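Local coordinates for ribokinase (Cryptococcus neoformans var. grubii serotype A, PDB 6XK2), which probably phosphorylates D-ribose at its O-5 hydroxyl with ATP and a magnesium ion, giving D-ribose 5-phosphate, at residues A56-R61 against A284-A289. Sequence-based numbering, arbitrary orientation.
Sequences AFAVAR and AGYFVA
V59 and A58 close onto G285 where the two helices come nearest; the axes of the two segments approach to 7.1 Å at a crossing angle of -47°. With no side chain on G285, the backbones meet almost directly: its CA lies 4.4 Å from the CA of V59, and A58 CB rests 3.8 Å from that same glycine CA. V59 CG1 is anti to the backbone N (chi1 175°), which sets CG2 beside that N and 3.4 Å from G285 O, a carbonyl already engaged by A289 N in its own helix. CG1 instead meets A289 CB at 4.3 Å, while CG2 comes near V288 CB. No hydrogen bond links the two segments; van der Waals contact alone joins them, partly methyl or ring carbon against backbone carbonyl.

Packing relaxes toward R61. Y286 leaves its helix pointing away from 56-61, yet its ring turns back to pass A58 O obliquely, with CE2 4.0 Å from that oxygen. Its hydroxyl only nears R61 O and hydrogen-bonds to P322 O instead. R61, partly exposed, sends its guanidinium away from 284-289: F57 CZ sits over one face, off its centre, and NE bonds V321 O.

Beyond the contact, A56 and V288 touch strand 15-18 of the large sheet. A58 lies about 6 Å, side chain to side chain, from D281, the predicted proton acceptor. Helix 51-61, whose first turn carries part of the predicted substrate-binding GKGAN segment, packed on helix 279-292 that starts at the GAGD motif, is the arrangement characteristic of the PfkB (ribokinase) fold.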
# COMPACT_ATOMS: atom_id res chain seq x y z
N ALA A 56 18.86 -14.78 4.66
CA ALA A 56 18.92 -16.19 5.02
C ALA A 56 18.75 -17.07 3.78
O ALA A 56 19.45 -18.08 3.62
CB ALA A 56 17.83 -16.53 6.04
N PHE A 57 17.82 -16.69 2.90
CA PHE A 57 17.56 -17.42 1.67
C PHE A 57 18.82 -17.50 0.81
O PHE A 57 19.16 -18.56 0.29
CB PHE A 57 16.42 -16.72 0.92
CG PHE A 57 15.87 -17.48 -0.24
CD1 PHE A 57 14.74 -18.27 -0.09
CD2 PHE A 57 16.45 -17.38 -1.49
CE1 PHE A 57 14.21 -18.97 -1.17
CE2 PHE A 57 15.93 -18.09 -2.57
CZ PHE A 57 14.80 -18.88 -2.40
N ALA A 58 19.51 -16.37 0.65
CA ALA A 58 20.71 -16.35 -0.18
C ALA A 58 21.82 -17.21 0.43
O ALA A 58 22.56 -17.88 -0.31
CB ALA A 58 21.17 -14.91 -0.41
N VAL A 59 21.98 -17.18 1.76
CA VAL A 59 22.94 -18.08 2.42
C VAL A 59 22.65 -19.53 2.04
O VAL A 59 23.55 -20.27 1.61
CB VAL A 59 22.91 -17.92 3.95
CG1 VAL A 59 23.83 -18.95 4.60
CG2 VAL A 59 23.32 -16.51 4.40
N ALA A 60 21.39 -19.95 2.16
CA ALA A 60 21.02 -21.32 1.81
C ALA A 60 21.29 -21.61 0.34
O ALA A 60 21.80 -22.68 -0.00
CB ALA A 60 19.56 -21.59 2.16
N ARG A 61 20.92 -20.68 -0.55
CA ARG A 61 21.18 -20.84 -1.98
C ARG A 61 22.67 -20.99 -2.25
O ARG A 61 23.09 -21.77 -3.12
CB ARG A 61 20.62 -19.65 -2.77
CG ARG A 61 19.15 -19.72 -3.13
CD ARG A 61 18.95 -20.64 -4.29
NE ARG A 61 17.63 -20.50 -4.86
CZ ARG A 61 16.62 -21.33 -4.63
NH1 ARG A 61 16.78 -22.39 -3.83
NH2 ARG A 61 15.44 -21.11 -5.21
N ALA A 284 24.63 -9.86 0.69
CA ALA A 284 24.90 -10.13 2.10
C ALA A 284 24.90 -11.63 2.38
O ALA A 284 25.83 -12.15 3.01
CB ALA A 284 23.87 -9.41 2.97
N GLY A 285 23.88 -12.34 1.90
CA GLY A 285 23.80 -13.77 2.15
C GLY A 285 24.94 -14.53 1.50
O GLY A 285 25.56 -15.41 2.12
N TYR A 286 25.26 -14.20 0.24
CA TYR A 286 26.37 -14.87 -0.41
C TYR A 286 27.69 -14.55 0.27
O TYR A 286 28.57 -15.41 0.34
CB TYR A 286 26.44 -14.49 -1.90
CG TYR A 286 25.92 -15.60 -2.77
CD1 TYR A 286 26.77 -16.55 -3.29
CD2 TYR A 286 24.56 -15.71 -3.04
CE1 TYR A 286 26.30 -17.57 -4.08
CE2 TYR A 286 24.08 -16.73 -3.83
CZ TYR A 286 24.96 -17.67 -4.34
OH TYR A 286 24.49 -18.71 -5.12
N PHE A 287 27.82 -13.34 0.82
CA PHE A 287 29.05 -12.97 1.50
C PHE A 287 29.25 -13.82 2.76
O PHE A 287 30.32 -14.39 2.97
CB PHE A 287 29.04 -11.49 1.84
CG PHE A 287 30.29 -11.04 2.52
CD1 PHE A 287 31.48 -10.95 1.80
CD2 PHE A 287 30.30 -10.76 3.88
CE1 PHE A 287 32.67 -10.56 2.44
CE2 PHE A 287 31.48 -10.35 4.52
CZ PHE A 287 32.65 -10.26 3.80
N VAL A 288 28.21 -13.90 3.60
CA VAL A 288 28.30 -14.72 4.80
C VAL A 288 28.59 -16.18 4.44
O VAL A 288 29.39 -16.85 5.09
CB VAL A 288 27.02 -14.58 5.63
CG1 VAL A 288 26.99 -15.61 6.76
CG2 VAL A 288 26.94 -13.17 6.19
N ALA A 289 27.95 -16.69 3.40
CA ALA A 289 28.22 -18.08 3.04
C ALA A 289 29.65 -18.24 2.57
O ALA A 289 30.29 -19.27 2.84
CB ALA A 289 27.23 -18.57 1.98